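Local coordinates for ATP/GTP-binding site-containing protein A (Brucella abortus, PDB 6NTR) that functions in the periplasm to maintain the integrity of the bacterial cell envelope, at residues 6-20 against 227-241. Sequence-based numbering, arbitrary orientation.
Sequences VPHRAIYDLTLDRAD and GDFSMRGKLVKLDIY. With EDO (1,2-ethanediol), chain G; EDO (1,2-ethanediol), chain I.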
# COMPACT_ATOMS: atom_id res chain seq x y z
N VAL A 6 -5.75 -11.24 9.35
CA VAL A 6 -5.16 -11.38 10.66
C VAL A 6 -4.45 -10.13 11.14
O VAL A 6 -3.70 -9.51 10.42
CB VAL A 6 -4.22 -12.58 10.71
CG1 VAL A 6 -3.00 -12.36 9.84
CG2 VAL A 6 -3.84 -12.89 12.13
N PRO A 7 -4.69 -9.76 12.39
CA PRO A 7 -4.05 -8.57 12.94
C PRO A 7 -2.59 -8.82 13.18
O PRO A 7 -2.23 -9.81 13.76
CB PRO A 7 -4.77 -8.39 14.27
CG PRO A 7 -6.02 -9.16 14.14
CD PRO A 7 -5.65 -10.34 13.32
N HIS A 8 -1.74 -7.93 12.70
CA HIS A 8 -0.33 -8.16 12.81
C HIS A 8 0.50 -6.92 12.61
O HIS A 8 0.04 -5.94 12.09
CB HIS A 8 0.07 -9.13 11.70
CG HIS A 8 -0.18 -8.58 10.34
ND1 HIS A 8 -1.44 -8.53 9.79
CD2 HIS A 8 0.64 -7.98 9.47
CE1 HIS A 8 -1.37 -7.96 8.61
NE2 HIS A 8 -0.12 -7.61 8.39
N ARG A 9 1.75 -7.00 13.00
CA ARG A 9 2.70 -5.92 12.80
C ARG A 9 3.78 -6.56 11.96
O ARG A 9 4.22 -7.66 12.24
CB ARG A 9 3.28 -5.37 14.09
CG ARG A 9 4.23 -4.21 13.88
CD ARG A 9 4.74 -3.69 15.20
NE ARG A 9 5.95 -2.89 15.07
CZ ARG A 9 7.04 -3.09 15.79
NH1 ARG A 9 7.07 -4.07 16.68
NH2 ARG A 9 8.11 -2.33 15.63
N ALA A 10 4.21 -5.87 10.92
CA ALA A 10 5.18 -6.42 10.01
C ALA A 10 6.21 -5.34 9.68
O ALA A 10 5.85 -4.22 9.32
CB ALA A 10 4.50 -6.90 8.75
N ILE A 11 7.47 -5.68 9.84
CA ILE A 11 8.56 -4.75 9.60
C ILE A 11 9.30 -5.24 8.37
O ILE A 11 9.76 -6.38 8.33
CB ILE A 11 9.53 -4.68 10.78
CG1 ILE A 11 8.79 -4.28 12.04
CG2 ILE A 11 10.59 -3.68 10.48
CD1 ILE A 11 9.67 -4.40 13.24
N TYR A 12 9.44 -4.36 7.39
CA TYR A 12 10.12 -4.67 6.15
C TYR A 12 11.39 -3.85 6.08
O TYR A 12 11.42 -2.70 6.52
CB TYR A 12 9.23 -4.37 4.94
CG TYR A 12 7.92 -5.11 4.91
CD1 TYR A 12 6.79 -4.56 5.48
CD2 TYR A 12 7.81 -6.33 4.27
CE1 TYR A 12 5.59 -5.22 5.43
CE2 TYR A 12 6.61 -7.00 4.23
CZ TYR A 12 5.50 -6.44 4.81
OH TYR A 12 4.28 -7.06 4.79
N ASP A 13 12.44 -4.45 5.55
CA ASP A 13 13.68 -3.75 5.27
C ASP A 13 13.75 -3.38 3.80
O ASP A 13 13.57 -4.24 2.93
CB ASP A 13 14.88 -4.60 5.67
CG ASP A 13 16.17 -3.97 5.28
OD1 ASP A 13 16.56 -2.99 5.95
OD2 ASP A 13 16.77 -4.42 4.28
N LEU A 14 13.94 -2.10 3.55
CA LEU A 14 13.97 -1.54 2.21
C LEU A 14 15.35 -1.43 1.62
O LEU A 14 16.30 -1.04 2.29
CB LEU A 14 13.31 -0.17 2.20
CG LEU A 14 11.93 -0.00 2.84
CD1 LEU A 14 11.39 1.38 2.55
CD2 LEU A 14 10.97 -1.06 2.34
N THR A 15 15.45 -1.78 0.35
CA THR A 15 16.69 -1.74 -0.39
C THR A 15 16.45 -1.22 -1.79
O THR A 15 15.33 -1.20 -2.25
CB THR A 15 17.32 -3.13 -0.45
OG1 THR A 15 16.29 -4.12 -0.46
CG2 THR A 15 18.18 -3.36 0.76
N LEU A 16 17.49 -0.76 -2.45
CA LEU A 16 17.36 -0.23 -3.79
C LEU A 16 17.40 -1.37 -4.81
O LEU A 16 18.29 -2.22 -4.75
CB LEU A 16 18.46 0.77 -4.07
CG LEU A 16 18.48 1.40 -5.45
CD1 LEU A 16 17.24 2.22 -5.70
CD2 LEU A 16 19.73 2.23 -5.63
N ASP A 17 16.46 -1.42 -5.74
CA ASP A 17 16.47 -2.49 -6.72
C ASP A 17 17.16 -2.06 -8.00
O ASP A 17 18.16 -2.64 -8.38
CB ASP A 17 15.05 -2.93 -7.03
CG ASP A 17 14.99 -4.27 -7.74
OD1 ASP A 17 15.65 -5.22 -7.30
OD2 ASP A 17 14.26 -4.36 -8.73
N ARG A 18 16.65 -1.02 -8.64
CA ARG A 18 17.25 -0.52 -9.87
C ARG A 18 17.20 1.00 -9.87
O ARG A 18 16.24 1.58 -9.41
CB ARG A 18 16.54 -1.13 -11.11
CG ARG A 18 16.01 -0.16 -12.17
CD ARG A 18 15.00 -0.81 -13.10
NE ARG A 18 13.63 -0.39 -12.84
CZ ARG A 18 13.11 0.75 -13.26
NH1 ARG A 18 11.86 1.05 -12.98
NH2 ARG A 18 13.85 1.60 -13.96
N ALA A 19 18.24 1.63 -10.40
CA ALA A 19 18.25 3.07 -10.45
C ALA A 19 18.52 3.63 -11.83
O ALA A 19 19.51 3.31 -12.44
CB ALA A 19 19.26 3.62 -9.48
N ASP A 20 17.62 4.47 -12.32
CA ASP A 20 17.77 5.09 -13.61
C ASP A 20 18.76 6.23 -13.51
O ASP A 20 18.92 6.80 -12.46
CB ASP A 20 16.43 5.59 -14.14
CG ASP A 20 15.77 4.60 -15.10
OD1 ASP A 20 16.14 3.42 -15.10
OD2 ASP A 20 14.88 5.02 -15.86
N GLY A 227 8.91 3.79 -11.44
CA GLY A 227 9.23 4.32 -12.74
C GLY A 227 10.72 4.27 -12.94
O GLY A 227 11.26 3.23 -13.25
N ASP A 228 11.38 5.39 -12.72
CA ASP A 228 12.82 5.47 -12.88
C ASP A 228 13.53 4.53 -11.94
O ASP A 228 14.50 3.92 -12.33
CB ASP A 228 13.34 6.89 -12.61
CG ASP A 228 12.83 7.90 -13.60
OD1 ASP A 228 12.43 7.53 -14.72
OD2 ASP A 228 12.84 9.10 -13.25
N PHE A 229 13.06 4.42 -10.70
CA PHE A 229 13.71 3.56 -9.72
C PHE A 229 12.75 2.62 -9.03
O PHE A 229 11.60 2.93 -8.89
CB PHE A 229 14.40 4.41 -8.65
CG PHE A 229 13.48 4.89 -7.57
CD1 PHE A 229 12.77 6.05 -7.73
CD2 PHE A 229 13.37 4.20 -6.40
CE1 PHE A 229 11.94 6.50 -6.74
CE2 PHE A 229 12.54 4.65 -5.40
CZ PHE A 229 11.83 5.80 -5.58
N SER A 230 13.25 1.47 -8.60
CA SER A 230 12.43 0.50 -7.90
C SER A 230 13.07 0.20 -6.55
O SER A 230 14.29 0.27 -6.37
CB SER A 230 12.24 -0.77 -8.73
OG SER A 230 13.47 -1.19 -9.28
N MSE A 231 12.22 -0.20 -5.61
CA MSE A 231 12.62 -0.53 -4.27
C MSE A 231 12.19 -1.92 -3.98
O MSE A 231 11.26 -2.44 -4.61
CB MSE A 231 11.86 0.32 -3.28
CG MSE A 231 12.16 1.80 -3.44
SE MSE A 231 11.24 2.68 -1.97
CE MSE A 231 10.98 1.06 -0.91
N ARG A 232 12.88 -2.55 -3.03
CA ARG A 232 12.60 -3.90 -2.60
C ARG A 232 12.20 -3.84 -1.14
O ARG A 232 12.74 -3.06 -0.39
CB ARG A 232 13.86 -4.75 -2.71
CG ARG A 232 14.13 -5.36 -4.06
CD ARG A 232 13.87 -6.85 -4.04
NE ARG A 232 13.90 -7.43 -5.37
CZ ARG A 232 13.34 -8.58 -5.70
NH1 ARG A 232 12.70 -9.29 -4.79
NH2 ARG A 232 13.42 -9.03 -6.94
N GLY A 233 11.24 -4.65 -0.75
CA GLY A 233 10.84 -4.70 0.64
C GLY A 233 10.82 -6.12 1.11
O GLY A 233 10.02 -6.91 0.65
N LYS A 234 11.67 -6.45 2.06
CA LYS A 234 11.71 -7.81 2.56
C LYS A 234 11.28 -7.85 4.02
O LYS A 234 11.80 -7.13 4.84
CB LYS A 234 13.10 -8.40 2.40
CG LYS A 234 13.58 -8.54 0.97
CD LYS A 234 12.73 -9.53 0.21
CE LYS A 234 13.46 -10.09 -0.99
NZ LYS A 234 13.90 -11.47 -0.70
N LEU A 235 10.32 -8.71 4.33
CA LEU A 235 9.83 -8.84 5.67
C LEU A 235 10.93 -9.36 6.55
O LEU A 235 11.57 -10.34 6.24
CB LEU A 235 8.65 -9.79 5.72
CG LEU A 235 7.74 -9.79 6.94
CD1 LEU A 235 6.65 -8.74 6.81
CD2 LEU A 235 7.12 -11.15 7.11
N VAL A 236 11.14 -8.69 7.68
CA VAL A 236 12.18 -9.09 8.62
C VAL A 236 11.64 -9.42 10.00
O VAL A 236 12.41 -9.91 10.84
CB VAL A 236 13.30 -8.03 8.72
CG1 VAL A 236 13.92 -7.80 7.37
CG2 VAL A 236 12.79 -6.74 9.33
N LYS A 237 10.36 -9.20 10.27
CA LYS A 237 9.80 -9.56 11.56
C LYS A 237 8.28 -9.52 11.47
O LYS A 237 7.72 -8.57 10.91
CB LYS A 237 10.29 -8.61 12.65
CG LYS A 237 9.91 -8.99 14.07
CD LYS A 237 10.56 -8.02 15.06
CE LYS A 237 10.26 -8.40 16.49
NZ LYS A 237 8.79 -8.37 16.72
N LEU A 238 7.62 -10.51 12.04
CA LEU A 238 6.17 -10.63 11.92
C LEU A 238 5.59 -10.97 13.28
O LEU A 238 5.99 -11.97 13.89
CB LEU A 238 5.79 -11.68 10.89
CG LEU A 238 4.29 -11.89 10.81
CD1 LEU A 238 3.68 -10.67 10.15
CD2 LEU A 238 3.98 -13.15 10.04
N ASP A 239 4.67 -10.14 13.74
CA ASP A 239 4.03 -10.32 15.03
C ASP A 239 2.55 -10.54 14.80
O ASP A 239 1.86 -9.68 14.24
CB ASP A 239 4.28 -9.13 15.95
CG ASP A 239 5.69 -9.12 16.49
OD1 ASP A 239 6.14 -10.20 16.94
OD2 ASP A 239 6.33 -8.05 16.46
N ILE A 240 2.07 -11.70 15.23
CA ILE A 240 0.69 -12.12 15.03
C ILE A 240 -0.09 -11.84 16.31
O ILE A 240 0.23 -12.39 17.36
CB ILE A 240 0.60 -13.61 14.67
CG1 ILE A 240 1.48 -13.92 13.46
CG2 ILE A 240 -0.83 -13.99 14.41
CD1 ILE A 240 2.74 -14.68 13.82
N TYR A 241 -1.11 -11.00 16.21
CA TYR A 241 -1.92 -10.66 17.36
C TYR A 241 -3.05 -11.67 17.54
O TYR A 241 -3.35 -12.46 16.64
CB TYR A 241 -2.49 -9.25 17.22
CG TYR A 241 -1.45 -8.15 17.09
CD1 TYR A 241 -0.21 -8.25 17.71
CD2 TYR A 241 -1.73 -7.01 16.35
CE1 TYR A 241 0.72 -7.24 17.58
CE2 TYR A 241 -0.81 -6.00 16.22
CZ TYR A 241 0.41 -6.12 16.83
OH TYR A 241 1.31 -5.10 16.69
C1 EDO G . 0.71 -7.11 4.99
O1 EDO G . 2.04 -7.43 5.41
C2 EDO G . 0.76 -5.91 4.07
O2 EDO G . -0.56 -5.70 3.58
C1 EDO I . 21.63 -1.40 -6.51
O1 EDO I . 20.87 -2.51 -7.02
C2 EDO I . 22.66 -0.95 -7.54
O2 EDO I . 22.00 -0.22 -8.59
O HOH W 1 13.06 -3.04 -11.15
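Leu14 and Met231, a selenomethionine, interlock on the inward face of an antiparallel strand pair that joins the two ends of the chain. The selenomethionine bends at its last torsion (17°), which turns methyl CE back into the fork of Leu14, tight against CD1 at 3.5 Å and beside CD2. Next along this face Leu14 CD2 lies 4.0 Å from Gly233 CA. Beyond it the Tyr12 ring meets the side chain of Leu235; Ala10 CB, in a small hollow between larger neighbours, meets Leu235 CD1 and lies 4.1 Å from Leu238 CD1. The register slips by one residue where Val236 and Lys237 both face Ile11, a classic beta bulge. There Ile11 O takes a straight bond from Val236 N (2.8 Å) and a weak one from Lys237 N, while the Ile11 and Val236 side chains cross at about a right angle, CG2 to CG2 at 3.9 Å. A second classic bulge sets Asp17 and Arg18 against Ser230, and a water ties Asp17 OD2, Arg18 NE and Ser230 OG together; the Arg18 guanidinium also forms a salt bridge with Asp225. Asp17 makes a further salt bridge at the edge of the Arg232 guanidinium, whose hydrogen bond, Arg232 NE to Asp17 OD1, is weak (3.4 Å). At the far end the Tyr241 ring lies over the backbone of strand 8-19, His8 CA making a CH-pi contact 4.3 Å from its centroid; its hydroxyl is bonded to Glu35. Within the barrel-like fold, strand 25-39 continues the antiparallel pairing along the other edge of 8-19, and 222-225 pairs with 229-240. Phe50 and Thr52 of strand 43-56 pack on Leu14 and Met231, and Met179 of helix 174-179 packs against Leu235 and Leu238.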